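Local atomic coordinates of putative enoyl-CoA hydratase/isomerase (Mycobacterium abscessus, PDB entry 4MI2), a protein that probably acts as a 2-(1,2-epoxy-1,2-dihydrophenyl)acetyl-CoA isomerase of the crotonase family in phenylacetate breakdown. Residues B[158-162]-B[163-167]; B[188-192]-B[193-197]; B[225-229]-B[230-234]. All coordinates share one frame; numbering follows the deposited sequence.

In the fold
All three contacts are local and lie in series along one crotonase-like chain, each closing its own short turn, with none nested or crossed. Contact 1 turns the end of helix 152-160 into helix 162-171. Contact 2 follows about 25 Å away, centre to centre, and carries the outermost strand 188-190 of the larger sheet into helix 195-207. Contact 3 lies on the other side of the chain's centre from contact 2 and leads the loop after helix 211-223 into helix 229-244. Contacts 1 and 3 come within about 7 Å at their nearest atoms without touching, but across the trimer the 158-162 segment meets the 225-229 loop of a neighbouring subunit.

Contact 1 (B[158-162]-B[163-167]); sequences RLIGA and SRATA
Ile160 and Arg164 meet through apolar carbon at the break between helices 152-160 and 162-171. With Ile160 CG1 lodged between the backbone N and the carbonyl carbon (chi1 66°), CD1 is carried to 3.7 Å from Arg164 CB. Ile160 CG1 also lies 4.2 Å from Ala165 CB, which also packs on Leu156 and Pro157 of helix 152-160.

Direct hydrogen bonds start the second helix. Gly161, its N-cap, takes a positive phi (91°) at which a side chain would strike the preceding carbonyl; its O accepts from Ala165 N at 3.2 Å. Ala162 O accepts twice from Thr166, from N at 3.0 Å and from OG1 at 2.8 Å, the two donors on opposite faces of the carbonyl plane. Threonine thus returns its hydroxyl to its own helix.

Two waters donate to Ile160 O, at the end of the first helix. One, 2.7 Å from Ile160 O, accepts from Arg164 N; the other, 2.8 Å from that O, accepts from Arg164 NH1. The guanidinium also makes a cation-pi contact with Trp183.

The chemistry implies a junction held in two ways: waters link Ile160 O to Arg164 N and NH1 of the second helix, beside the direct bonds to Gly161 O and Ala162 O.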
ATOM      1  N   ARG B 158      -0.032  -3.748   5.741  1.00 16.14           N
ATOM      2  CA  ARG B 158      -0.925  -3.885   4.596  1.00 16.62           C
ATOM      3  C   ARG B 158      -2.184  -3.022   4.747  1.00 16.77           C
ATOM      4  O   ARG B 158      -2.728  -2.580   3.748  1.00 16.91           O
ATOM      5  CB  ARG B 158      -1.298  -5.360   4.354  1.00 16.78           C
ATOM      6  CG  ARG B 158      -0.160  -6.143   3.709  1.00 17.16           C
ATOM      7  CD  ARG B 158      -0.504  -7.619   3.520  1.00 17.51           C
ATOM      8  NE  ARG B 158       0.698  -8.447   3.395  1.00 17.72           N
ATOM      9  CZ  ARG B 158       0.694  -9.774   3.298  1.00 17.95           C
ATOM     10  NH1 ARG B 158      -0.462 -10.430   3.298  1.00 18.20           N
ATOM     11  NH2 ARG B 158       1.842 -10.447   3.198  1.00 17.87           N
ATOM     12  N   LEU B 159      -2.622  -2.786   5.988  1.00 16.77           N
ATOM     13  CA  LEU B 159      -3.795  -1.949   6.260  1.00 17.05           C
ATOM     14  C   LEU B 159      -3.466  -0.458   6.361  1.00 16.99           C
ATOM     15  O   LEU B 159      -4.175   0.354   5.793  1.00 16.95           O
ATOM     16  CB  LEU B 159      -4.501  -2.372   7.551  1.00 17.30           C
ATOM     17  CG  LEU B 159      -5.222  -3.721   7.615  1.00 17.55           C
ATOM     18  CD1 LEU B 159      -6.108  -3.753   8.854  1.00 17.71           C
ATOM     19  CD2 LEU B 159      -6.075  -3.987   6.383  1.00 17.86           C
ATOM     20  N   ILE B 160      -2.412  -0.095   7.095  1.00 16.71           N
ATOM     21  CA  ILE B 160      -2.132   1.321   7.355  1.00 16.82           C
ATOM     22  C   ILE B 160      -0.849   1.851   6.718  1.00 16.91           C
ATOM     23  O   ILE B 160      -0.505   3.021   6.894  1.00 17.19           O
ATOM     24  CB  ILE B 160      -2.125   1.644   8.878  1.00 16.76           C
ATOM     25  CG1 ILE B 160      -0.974   0.944   9.601  1.00 16.44           C
ATOM     26  CG2 ILE B 160      -3.455   1.271   9.520  1.00 16.70           C
ATOM     27  CD1 ILE B 160      -0.836   1.379  11.043  1.00 16.48           C
ATOM     28  N   GLY B 161      -0.140   1.002   5.982  1.00 16.74           N
ATOM     29  CA  GLY B 161       1.097   1.409   5.323  1.00 16.84           C
ATOM     30  C   GLY B 161       2.311   1.176   6.195  1.00 16.69           C
ATOM     31  O   GLY B 161       2.197   1.007   7.416  1.00 16.46           O
ATOM     32  N   ALA B 162       3.481   1.187   5.561  1.00 16.77           N
ATOM     33  CA  ALA B 162       4.733   0.816   6.215  1.00 16.64           C
ATOM     34  C   ALA B 162       5.205   1.842   7.260  1.00 16.81           C
ATOM     35  O   ALA B 162       5.755   1.463   8.295  1.00 16.47           O
ATOM     36  CB  ALA B 162       5.815   0.596   5.171  1.00 16.72           C
ATOM     37  N   SER B 163       4.994   3.129   6.996  1.00 17.23           N
ATOM     38  CA  SER B 163       5.414   4.168   7.944  1.00 17.59           C
ATOM     39  C   SER B 163       4.709   4.036   9.282  1.00 17.34           C
ATOM     40  O   SER B 163       5.351   3.934  10.332  1.00 17.09           O
ATOM     41  CB  SER B 163       5.179   5.582   7.383  1.00 18.22           C
ATOM     42  OG  SER B 163       6.241   5.940   6.518  1.00 18.75           O
ATOM     43  N   ARG B 164       3.384   4.052   9.239  1.00 17.32           N
ATOM     44  CA  ARG B 164       2.597   4.022  10.472  1.00 17.32           C
ATOM     45  C   ARG B 164       2.747   2.699  11.228  1.00 16.77           C
ATOM     46  O   ARG B 164       2.855   2.687  12.458  1.00 16.71           O
ATOM     47  CB  ARG B 164       1.133   4.351  10.170  1.00 17.64           C
ATOM     48  CG  ARG B 164       0.976   5.826   9.864  1.00 18.30           C
ATOM     49  CD  ARG B 164      -0.235   6.190   9.036  1.00 18.68           C
ATOM     50  NE  ARG B 164      -0.084   7.570   8.572  1.00 19.46           N
ATOM     51  CZ  ARG B 164      -0.934   8.209   7.777  1.00 19.93           C
ATOM     52  NH1 ARG B 164      -2.037   7.614   7.344  1.00 19.81           N
ATOM     53  NH2 ARG B 164      -0.674   9.456   7.414  1.00 20.55           N
ATOM     54  N   ALA B 165       2.788   1.594  10.493  1.00 16.33           N
ATOM     55  CA  ALA B 165       2.990   0.287  11.106  1.00 15.94           C
ATOM     56  C   ALA B 165       4.355   0.204  11.793  1.00 15.87           C
ATOM     57  O   ALA B 165       4.472  -0.359  12.884  1.00 15.69           O
ATOM     58  CB  ALA B 165       2.836  -0.816  10.070  1.00 15.75           C
ATOM     59  N   THR B 166       5.378   0.777  11.167  1.00 16.01           N
ATOM     60  CA  THR B 166       6.725   0.794  11.750  1.00 16.15           C
ATOM     61  C   THR B 166       6.778   1.634  13.042  1.00 16.33           C
ATOM     62  O   THR B 166       7.402   1.234  14.016  1.00 16.32           O
ATOM     63  CB  THR B 166       7.791   1.251  10.717  1.00 16.36           C
ATOM     64  OG1 THR B 166       7.871   0.280   9.672  1.00 16.22           O
ATOM     65  CG2 THR B 166       9.178   1.371  11.347  1.00 16.51           C
ATOM     66  N   ALA B 167       6.108   2.777  13.062  1.00 16.63           N
ATOM     67  CA  ALA B 167       6.042   3.567  14.281  1.00 16.83           C
ATOM     68  C   ALA B 167       5.297   2.809  15.373  1.00 16.55           C
ATOM     69  O   ALA B 167       5.755   2.775  16.507  1.00 16.67           O
ATOM     70  CB  ALA B 167       5.393   4.922  14.030  1.00 17.23           C
TER
HETATM   71  O   HOH W   1       1.848   4.305   6.889  1.00 11.40           O
HETATM   72  O   HOH W   2      -2.585   4.830   6.992  1.00 20.09           O

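Contact 2 (B[188-192]-B[193-197])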
ATOM      1  N   GLU B 188     -15.304   1.898  10.050  1.00 26.85           N
ATOM      2  CA  GLU B 188     -16.372   2.695  10.646  1.00 28.58           C
ATOM      3  C   GLU B 188     -16.154   2.820  12.147  1.00 27.69           C
ATOM      4  O   GLU B 188     -15.718   1.871  12.803  1.00 27.49           O
ATOM      5  CB  GLU B 188     -17.727   2.019  10.377  1.00 30.37           C
ATOM      6  CG  GLU B 188     -18.964   2.834  10.757  1.00 32.90           C
ATOM      7  CD  GLU B 188     -19.501   3.696   9.627  1.00 35.56           C
ATOM      8  OE1 GLU B 188     -18.720   4.037   8.704  1.00 38.46           O
ATOM      9  OE2 GLU B 188     -20.709   4.031   9.658  1.00 37.24           O
ATOM     10  N   VAL B 189     -16.451   3.998  12.674  1.00 27.57           N
ATOM     11  CA  VAL B 189     -16.471   4.234  14.110  1.00 27.42           C
ATOM     12  C   VAL B 189     -17.911   4.561  14.494  1.00 27.96           C
ATOM     13  O   VAL B 189     -18.514   5.445  13.908  1.00 27.89           O
ATOM     14  CB  VAL B 189     -15.573   5.422  14.522  1.00 27.26           C
ATOM     15  CG1 VAL B 189     -15.703   5.698  16.018  1.00 27.26           C
ATOM     16  CG2 VAL B 189     -14.118   5.160  14.150  1.00 26.83           C
ATOM     17  N   VAL B 190     -18.450   3.837  15.471  1.00 28.24           N
ATOM     18  CA  VAL B 190     -19.787   4.110  15.986  1.00 29.20           C
ATOM     19  C   VAL B 190     -19.719   4.383  17.492  1.00 30.53           C
ATOM     20  O   VAL B 190     -18.652   4.307  18.105  1.00 30.22           O
ATOM     21  CB  VAL B 190     -20.766   2.954  15.665  1.00 28.72           C
ATOM     22  CG1 VAL B 190     -20.946   2.823  14.158  1.00 28.43           C
ATOM     23  CG2 VAL B 190     -20.300   1.633  16.265  1.00 27.78           C
ATOM     24  N   ASP B 191     -20.859   4.723  18.073  1.00 32.92           N
ATOM     25  CA  ASP B 191     -20.978   4.900  19.518  1.00 34.86           C
ATOM     26  C   ASP B 191     -20.523   3.615  20.231  1.00 33.94           C
ATOM     27  O   ASP B 191     -20.823   2.512  19.766  1.00 33.83           O
ATOM     28  CB  ASP B 191     -22.432   5.236  19.866  1.00 36.77           C
ATOM     29  CG  ASP B 191     -22.616   5.620  21.318  1.00 38.90           C
ATOM     30  OD1 ASP B 191     -22.529   6.828  21.641  1.00 40.96           O
ATOM     31  OD2 ASP B 191     -22.843   4.710  22.142  1.00 40.12           O
ATOM     32  N   GLU B 192     -19.784   3.758  21.333  1.00 33.36           N
ATOM     33  CA  GLU B 192     -19.310   2.592  22.096  1.00 33.15           C
ATOM     34  C   GLU B 192     -20.553   1.856  22.601  1.00 33.60           C
ATOM     35  O   GLU B 192     -21.525   2.483  23.019  1.00 34.76           O
ATOM     36  CB  GLU B 192     -18.372   3.016  23.252  1.00 33.29           C
ATOM     37  CG  GLU B 192     -17.507   1.903  23.875  1.00 32.63           C
ATOM     38  CD  GLU B 192     -16.298   1.474  23.030  1.00 32.03           C
ATOM     39  OE1 GLU B 192     -15.900   2.186  22.101  1.00 31.84           O
ATOM     40  OE2 GLU B 192     -15.718   0.414  23.302  1.00 32.07           O
ATOM     41  N   GLY B 193     -20.559   0.534  22.512  1.00 32.81           N
ATOM     42  CA  GLY B 193     -21.775  -0.220  22.821  1.00 33.36           C
ATOM     43  C   GLY B 193     -22.776  -0.349  21.674  1.00 33.06           C
ATOM     44  O   GLY B 193     -23.843  -0.931  21.858  1.00 33.94           O
ATOM     45  N   SER B 194     -22.464   0.218  20.507  1.00 31.77           N
ATOM     46  CA  SER B 194     -23.142  -0.151  19.253  1.00 31.26           C
ATOM     47  C   SER B 194     -22.346  -1.045  18.269  1.00 29.69           C
ATOM     48  O   SER B 194     -22.925  -1.496  17.288  1.00 30.59           O
ATOM     49  CB  SER B 194     -23.599   1.108  18.494  1.00 31.98           C
ATOM     50  OG  SER B 194     -24.656   1.770  19.165  1.00 32.63           O
ATOM     51  N   PRO B 195     -21.035  -1.300  18.506  1.00 28.41           N
ATOM     52  CA  PRO B 195     -20.282  -1.952  17.415  1.00 27.21           C
ATOM     53  C   PRO B 195     -20.793  -3.328  17.046  1.00 25.75           C
ATOM     54  O   PRO B 195     -20.869  -3.643  15.867  1.00 25.28           O
ATOM     55  CB  PRO B 195     -18.839  -2.064  17.950  1.00 27.08           C
ATOM     56  CG  PRO B 195     -18.816  -1.402  19.265  1.00 27.61           C
ATOM     57  CD  PRO B 195     -20.200  -1.057  19.698  1.00 28.11           C
ATOM     58  N   ALA B 196     -21.129  -4.135  18.043  1.00 24.97           N
ATOM     59  CA  ALA B 196     -21.703  -5.451  17.785  1.00 24.93           C
ATOM     60  C   ALA B 196     -23.051  -5.345  17.062  1.00 25.21           C
ATOM     61  O   ALA B 196     -23.316  -6.113  16.133  1.00 24.80           O
ATOM     62  CB  ALA B 196     -21.831  -6.258  19.075  1.00 24.73           C
ATOM     63  N   ASP B 197     -23.889  -4.388  17.464  1.00 25.68           N
ATOM     64  CA  ASP B 197     -25.170  -4.192  16.782  1.00 26.48           C
ATOM     65  C   ASP B 197     -24.949  -3.888  15.308  1.00 25.95           C
ATOM     66  O   ASP B 197     -25.568  -4.504  14.440  1.00 26.26           O
ATOM     67  CB  ASP B 197     -25.997  -3.066  17.416  1.00 27.67           C
ATOM     68  CG  ASP B 197     -26.532  -3.427  18.796  1.00 28.49           C
ATOM     69  OD1 ASP B 197     -26.640  -4.633  19.136  1.00 28.41           O
ATOM     70  OD2 ASP B 197     -26.847  -2.482  19.547  1.00 29.74           O
TER
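Val190 and Asp191 meet Ser194 and Pro195 around a type II beta turn, Asp191 to Ser194, which takes the chain from an edge strand of the crotonase-like core into helix 195-207. The turn is closed by its one backbone bond, Ser194 N to Asp191 O at 2.9 Å. The donor stands above the plane of the Asp191 carbonyl, 38° out of it, so the bond does not follow a lone pair. The same oxygen has Ser194 CB at 3.4 Å, a close non-polar neighbour.

Val190 packs against the start of the helix. Its chi1 of -64° puts CG1 anti to the carbonyl carbon and leaves CG2 between the backbone N and the carbonyl carbon, 3.8 Å from Pro195 N and 4.0 Å from Ser194 CB. A branched, compact side chain suits the end of a strand where one methyl, CG2, packs on the turn and on the first residue of the helix. Pro195 suits the first turn of a helix, where a missing N-H costs no helical bond, and its ring is buried.

One step further out, residue choice sets the turn. Gly193 has a positive phi of 84°, where a side chain would collide with Glu192 O, and glycine is the usual occupant of this third position of a type II turn. In Glu192, just before it, OE1 accepts from Arg134 N and OE2 from Gly113 N, so both oxygens are held by backbone donors.

Outermost, strand 188-190 is fixed by backbone hydrogen bonds between Ala131 of strand 128-132 and both Glu188 and Val190, while Val189 packs on Ala177 and His181 of helix 177-183. At the mouth of the turn, Pro195 CD rests 3.6 Å from Asp191 O.

Contact 3 (B[225-229]-B[230-234]); sequences AVAPL and GDVLE
Pro228 and Val232 share a backbone bond at the start of helix 229-244: Val232 N donates to Pro228 O at 3.0 Å, in the carbonyl plane and nearly straight at 167°. Pro228 is the N-cap, and a proline fits here because the residue before a helix need not offer its N-H to helical bonding. The next bond follows one residue on, Leu233 N to Leu229 O at 2.9 Å, and Glu234 N satisfies Gly230 O in turn.

Two loop carbonyls find partners in another chain. Ala225 O accepts from Arg158 NE of the third subunit, and Ala227 O from Arg158 NH2 of that same subunit, so one guanidinium serves two loop oxygens.

Asp231 brings OD2 to 3.5 Å from Pro228 CG, a contact against the ring. Its negative charge in the first turn would probably interact favourably with the N-terminal end of the helix dipole.

Apolar contacts complete the turn. Ala227 CB meets Val232 CG2 at 3.9 Å, a small methyl packing against a branch of the valine in the first turn. Leu229, with CG anti to the backbone N (chi1 -179°), holds that carbon 3.8 Å from Leu233 CD1.

Leu229 packs on Asp101, Leu233 on Glu98 and Val232 on Ala154, all of that neighbouring third subunit, so the turn between helices 211-223 and 229-244 is part of the trimer interface.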
ATOM      1  N   ALA B 225      -3.083  -9.510  -5.487  1.00 21.68           N
ATOM      2  CA  ALA B 225      -2.429  -8.390  -4.790  1.00 21.39           C
ATOM      3  C   ALA B 225      -1.146  -7.952  -5.483  1.00 21.55           C
ATOM      4  O   ALA B 225      -0.980  -6.771  -5.782  1.00 21.63           O
ATOM      5  CB  ALA B 225      -2.141  -8.768  -3.342  1.00 21.21           C
ATOM      6  N   VAL B 226      -0.247  -8.901  -5.742  1.00 21.69           N
ATOM      7  CA  VAL B 226       1.014  -8.586  -6.427  1.00 22.02           C
ATOM      8  C   VAL B 226       1.259  -9.381  -7.719  1.00 21.94           C
ATOM      9  O   VAL B 226       2.385  -9.467  -8.201  1.00 22.71           O
ATOM     10  CB  VAL B 226       2.221  -8.720  -5.469  1.00 22.39           C
ATOM     11  CG1 VAL B 226       2.080  -7.707  -4.336  1.00 22.29           C
ATOM     12  CG2 VAL B 226       2.375 -10.147  -4.936  1.00 22.25           C
ATOM     13  N   ALA B 227       0.199  -9.914  -8.312  1.00 21.33           N
ATOM     14  CA  ALA B 227       0.328 -10.772  -9.487  1.00 21.06           C
ATOM     15  C   ALA B 227       0.591  -9.979 -10.783  1.00 20.84           C
ATOM     16  O   ALA B 227       0.136  -8.842 -10.925  1.00 20.34           O
ATOM     17  CB  ALA B 227      -0.928 -11.615  -9.639  1.00 20.97           C
ATOM     18  N   PRO B 228       1.324 -10.588 -11.733  1.00 20.81           N
ATOM     19  CA  PRO B 228       1.416 -10.033 -13.090  1.00 20.89           C
ATOM     20  C   PRO B 228       0.034  -9.860 -13.730  1.00 20.44           C
ATOM     21  O   PRO B 228      -0.873 -10.649 -13.471  1.00 19.91           O
ATOM     22  CB  PRO B 228       2.220 -11.083 -13.867  1.00 21.51           C
ATOM     23  CG  PRO B 228       2.886 -11.947 -12.844  1.00 21.64           C
ATOM     24  CD  PRO B 228       2.099 -11.834 -11.570  1.00 21.18           C
ATOM     25  N   LEU B 229      -0.106  -8.831 -14.562  1.00 20.36           N
ATOM     26  CA  LEU B 229      -1.375  -8.494 -15.198  1.00 20.12           C
ATOM     27  C   LEU B 229      -2.030  -9.675 -15.922  1.00 20.05           C
ATOM     28  O   LEU B 229      -3.238  -9.842 -15.848  1.00 19.87           O
ATOM     29  CB  LEU B 229      -1.189  -7.325 -16.175  1.00 20.52           C
ATOM     30  CG  LEU B 229      -2.454  -6.843 -16.908  1.00 20.59           C
ATOM     31  CD1 LEU B 229      -3.505  -6.387 -15.904  1.00 20.29           C
ATOM     32  CD2 LEU B 229      -2.112  -5.722 -17.879  1.00 21.01           C
ATOM     33  N   GLY B 230      -1.245 -10.476 -16.635  1.00 20.34           N
ATOM     34  CA  GLY B 230      -1.783 -11.644 -17.351  1.00 20.42           C
ATOM     35  C   GLY B 230      -2.494 -12.624 -16.425  1.00 20.17           C
ATOM     36  O   GLY B 230      -3.575 -13.120 -16.740  1.00 20.11           O
ATOM     37  N   ASP B 231      -1.889 -12.888 -15.266  1.00 19.89           N
ATOM     38  CA  ASP B 231      -2.484 -13.766 -14.266  1.00 19.60           C
ATOM     39  C   ASP B 231      -3.736 -13.135 -13.659  1.00 19.05           C
ATOM     40  O   ASP B 231      -4.761 -13.808 -13.483  1.00 19.05           O
ATOM     41  CB  ASP B 231      -1.458 -14.112 -13.184  1.00 19.65           C
ATOM     42  CG  ASP B 231      -0.280 -14.917 -13.730  1.00 20.35           C
ATOM     43  OD1 ASP B 231      -0.481 -15.725 -14.668  1.00 20.79           O
ATOM     44  OD2 ASP B 231       0.850 -14.750 -13.219  1.00 20.68           O
ATOM     45  N   VAL B 232      -3.662 -11.841 -13.364  1.00 18.54           N
ATOM     46  CA  VAL B 232      -4.814 -11.125 -12.851  1.00 18.07           C
ATOM     47  C   VAL B 232      -6.002 -11.320 -13.797  1.00 18.15           C
ATOM     48  O   VAL B 232      -7.072 -11.742 -13.374  1.00 17.82           O
ATOM     49  CB  VAL B 232      -4.524  -9.616 -12.692  1.00 17.92           C
ATOM     50  CG1 VAL B 232      -5.818  -8.841 -12.412  1.00 17.71           C
ATOM     51  CG2 VAL B 232      -3.500  -9.378 -11.593  1.00 17.73           C
ATOM     52  N   LEU B 233      -5.787 -11.017 -15.077  1.00 18.53           N
ATOM     53  CA  LEU B 233      -6.851 -11.040 -16.080  1.00 18.84           C
ATOM     54  C   LEU B 233      -7.418 -12.455 -16.316  1.00 19.06           C
ATOM     55  O   LEU B 233      -8.642 -12.621 -16.421  1.00 18.95           O
ATOM     56  CB  LEU B 233      -6.352 -10.424 -17.396  1.00 19.23           C
ATOM     57  CG  LEU B 233      -5.979  -8.929 -17.345  1.00 19.23           C
ATOM     58  CD1 LEU B 233      -5.338  -8.496 -18.649  1.00 19.62           C
ATOM     59  CD2 LEU B 233      -7.167  -8.037 -17.015  1.00 19.12           C
ATOM     60  N   GLU B 234      -6.538 -13.454 -16.377  1.00 19.24           N
ATOM     61  CA  GLU B 234      -6.964 -14.851 -16.529  1.00 19.74           C
ATOM     62  C   GLU B 234      -7.875 -15.279 -15.392  1.00 19.61           C
ATOM     63  O   GLU B 234      -8.933 -15.847 -15.630  1.00 19.85           O
ATOM     64  CB  GLU B 234      -5.763 -15.811 -16.605  1.00 19.91           C
TER